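Local coordinates for protein bacteriocin (Pseudomonas syringae pv. tomato, PDB 4FZL) that probably kills competing bacteria by degrading the peptidoglycan precursor lipid II, as a calcium-binding bacteriocin of the colicin M family, at residues 184-189 against 232-237. Numbering follows the deposited sequence.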
ATOM      1  N   TRP A 184       3.387 -35.406   0.488  1.00 52.12           N
ATOM      2  CA  TRP A 184       4.264 -34.433   1.178  1.00 45.18           C
ATOM      3  C   TRP A 184       3.502 -33.296   1.793  1.00 46.96           C
ATOM      4  O   TRP A 184       2.395 -32.943   1.341  1.00 50.20           O
ATOM      5  CB  TRP A 184       5.311 -33.850   0.229  1.00 49.23           C
ATOM      6  CG  TRP A 184       4.687 -33.222  -1.004  1.00 46.46           C
ATOM      7  CD1 TRP A 184       4.466 -33.834  -2.245  1.00 49.22           C
ATOM      8  CD2 TRP A 184       4.142 -31.849  -1.153  1.00 52.15           C
ATOM      9  NE1 TRP A 184       3.862 -32.960  -3.123  1.00 55.26           N
ATOM     10  CE2 TRP A 184       3.646 -31.751  -2.536  1.00 44.46           C
ATOM     11  CE3 TRP A 184       4.033 -30.734  -0.322  1.00 48.39           C
ATOM     12  CZ2 TRP A 184       3.062 -30.585  -3.031  1.00 61.27           C
ATOM     13  CZ3 TRP A 184       3.435 -29.559  -0.836  1.00 40.70           C
ATOM     14  CH2 TRP A 184       2.974 -29.487  -2.161  1.00 53.72           C
ATOM     15  N   THR A 185       4.100 -32.748   2.854  1.00 45.02           N
ATOM     16  CA  THR A 185       3.660 -31.504   3.480  1.00 48.48           C
ATOM     17  C   THR A 185       4.807 -30.503   3.535  1.00 42.11           C
ATOM     18  O   THR A 185       6.005 -30.853   3.787  1.00 41.38           O
ATOM     19  CB  THR A 185       3.114 -31.728   4.893  1.00 56.43           C
ATOM     20  OG1 THR A 185       2.046 -32.657   4.804  1.00 63.33           O
ATOM     21  CG2 THR A 185       2.560 -30.406   5.505  1.00 59.09           C
ATOM     22  N   PHE A 186       4.463 -29.251   3.230  1.00 43.13           N
ATOM     23  CA  PHE A 186       5.402 -28.154   3.338  1.00 38.60           C
ATOM     24  C   PHE A 186       4.924 -27.306   4.498  1.00 34.17           C
ATOM     25  O   PHE A 186       3.734 -27.031   4.600  1.00 41.64           O
ATOM     26  CB  PHE A 186       5.424 -27.308   2.055  1.00 40.32           C
ATOM     27  CG  PHE A 186       6.173 -26.018   2.227  1.00 30.72           C
ATOM     28  CD1 PHE A 186       7.562 -25.966   2.032  1.00 31.13           C
ATOM     29  CD2 PHE A 186       5.515 -24.909   2.725  1.00 30.71           C
ATOM     30  CE1 PHE A 186       8.287 -24.780   2.294  1.00 29.38           C
ATOM     31  CE2 PHE A 186       6.254 -23.714   2.988  1.00 27.66           C
ATOM     32  CZ  PHE A 186       7.590 -23.654   2.742  1.00 26.12           C
ATOM     33  N   SER A 187       5.823 -26.954   5.403  1.00 34.00           N
ATOM     34  CA  SER A 187       5.547 -25.969   6.455  0.50 35.84           C
ATOM     35  C   SER A 187       6.643 -24.927   6.407  1.00 28.78           C
ATOM     36  O   SER A 187       7.834 -25.239   6.340  1.00 29.21           O
ATOM     37  CB  SER A 187       5.488 -26.589   7.868  0.50 35.61           C
ATOM     38  OG  SER A 187       6.788 -26.932   8.369  0.50 45.33           O
ATOM     39  N   GLY A 188       6.240 -23.674   6.412  1.00 26.89           N
ATOM     40  CA  GLY A 188       7.176 -22.634   6.375  1.00 23.67           C
ATOM     41  C   GLY A 188       6.574 -21.299   6.355  1.00 23.28           C
ATOM     42  O   GLY A 188       5.568 -21.112   7.002  1.00 24.07           O
ATOM     43  N   GLU A 189       7.184 -20.377   5.609  1.00 24.66           N
ATOM     44  CA  GLU A 189       6.786 -18.957   5.647  1.00 21.83           C
ATOM     45  C   GLU A 189       6.959 -18.337   4.255  1.00 20.61           C
ATOM     46  O   GLU A 189       7.825 -18.757   3.478  1.00 21.00           O
ATOM     47  CB  GLU A 189       7.756 -18.170   6.582  1.00 30.98           C
ATOM     48  CG  GLU A 189       7.693 -18.477   8.061  1.00 39.47           C
ATOM     49  CD  GLU A 189       8.718 -17.657   8.845  1.00 45.64           C
ATOM     50  OE1 GLU A 189       9.816 -17.395   8.311  1.00 49.18           O
ATOM     51  OE2 GLU A 189       8.394 -17.262   9.997  1.00 75.52           O
ATOM     52  N   LEU A 232       4.674 -14.590   6.724  1.00 22.43           N
ATOM     53  CA  LEU A 232       3.359 -15.180   6.792  1.00 23.60           C
ATOM     54  C   LEU A 232       3.545 -16.695   6.856  1.00 25.41           C
ATOM     55  O   LEU A 232       3.969 -17.317   5.850  1.00 25.40           O
ATOM     56  CB  LEU A 232       2.559 -14.871   5.576  1.00 25.53           C
ATOM     57  CG  LEU A 232       2.259 -13.384   5.385  1.00 26.29           C
ATOM     58  CD1 LEU A 232       1.590 -13.171   4.005  1.00 28.37           C
ATOM     59  CD2 LEU A 232       1.449 -12.867   6.563  1.00 32.14           C
ATOM     60  N   PRO A 233       3.231 -17.301   8.032  1.00 25.42           N
ATOM     61  CA  PRO A 233       3.393 -18.730   8.070  1.00 27.25           C
ATOM     62  C   PRO A 233       2.382 -19.385   7.211  1.00 27.56           C
ATOM     63  O   PRO A 233       1.227 -18.919   7.171  1.00 34.99           O
ATOM     64  CB  PRO A 233       3.188 -19.114   9.545  1.00 27.23           C
ATOM     65  CG  PRO A 233       2.723 -17.905  10.231  1.00 35.55           C
ATOM     66  CD  PRO A 233       2.816 -16.725   9.311  1.00 30.93           C
ATOM     67  N   VAL A 234       2.804 -20.446   6.519  1.00 31.98           N
ATOM     68  CA  VAL A 234       1.953 -21.229   5.627  1.00 34.47           C
ATOM     69  C   VAL A 234       2.249 -22.719   5.639  1.00 38.77           C
ATOM     70  O   VAL A 234       3.402 -23.125   5.864  1.00 38.01           O
ATOM     71  CB  VAL A 234       2.080 -20.789   4.146  1.00 30.13           C
ATOM     72  CG1 VAL A 234       1.552 -19.337   4.002  1.00 43.13           C
ATOM     73  CG2 VAL A 234       3.457 -20.924   3.580  1.00 34.06           C
ATOM     74  N   THR A 235       1.235 -23.501   5.269  1.00 38.26           N
ATOM     75  CA  THR A 235       1.332 -24.944   5.124  0.50 40.13           C
ATOM     76  C   THR A 235       0.678 -25.378   3.804  1.00 44.03           C
ATOM     77  O   THR A 235      -0.403 -24.873   3.453  1.00 45.30           O
ATOM     78  CB  THR A 235       0.643 -25.591   6.319  0.50 36.94           C
ATOM     79  OG1 THR A 235      -0.713 -25.144   6.362  0.50 40.38           O
ATOM     80  CG2 THR A 235       1.333 -25.148   7.591  0.50 32.12           C
ATOM     81  N   VAL A 236       1.307 -26.303   3.102  1.00 38.95           N
ATOM     82  CA  VAL A 236       0.822 -26.770   1.825  1.00 47.72           C
ATOM     83  C   VAL A 236       1.131 -28.249   1.765  1.00 41.56           C
ATOM     84  O   VAL A 236       2.220 -28.691   2.181  1.00 39.72           O
ATOM     85  CB  VAL A 236       1.512 -26.058   0.626  1.00 46.88           C
ATOM     86  CG1 VAL A 236       0.800 -26.426  -0.657  1.00 46.77           C
ATOM     87  CG2 VAL A 236       1.491 -24.538   0.786  1.00 59.40           C
ATOM     88  N   SER A 237       0.178 -29.018   1.266  1.00 49.17           N
ATOM     89  CA  SER A 237       0.419 -30.434   1.045  1.00 47.39           C
ATOM     90  C   SER A 237       0.095 -30.868  -0.388  1.00 63.77           C
ATOM     91  O   SER A 237      -0.557 -30.142  -1.141  1.00 51.54           O
ATOM     92  CB  SER A 237      -0.406 -31.223   2.039  1.00 57.79           C
ATOM     93  OG  SER A 237      -0.037 -30.840   3.352  1.00 70.97           O
TER
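Trp-184 lays its six-membered ring against the backbone of Ser-237, whose carbonyl carbon sits over one ring face, offset toward the rim, while CH2 meets CG1 of Val-236 at 4.0 Å. With chi1 at 55°, CG lies between the backbone N and carbonyl carbon, which swings the indole along the strand to the same side as Phe-186. There Phe-186 brings its ring edge to Val-234, CE2 to CG2 at 4.0 Å. Gly-188 leaves room for this ring: a CB there would clash with Phe-186 CZ. Two antiparallel hydrogen-bonded pairs, Phe-186 with Val-236 and Gly-188 with Val-234, hold the backbones together; Val-234 N reaches Gly-188 O at 2.9 Å, nearly straight (173°). On the opposite face Thr-185 OG1 and Ser-237 OG share a hydrogen bond of 3.1 Å. The Thr-185 side chain is about 5 Å from that of Asp-177, a magnesium ligand in another structure of this protein, though no magnesium is bound here. The pairing joins segments 42 residues apart, with residues 184-189 between strands 232-238 and 167-178. Leu-172 and Ile-176 of the latter touch Phe-186, Ile-125 packs on both valines, and helix 129-135 meets the indole through Met-132 and Ile-135.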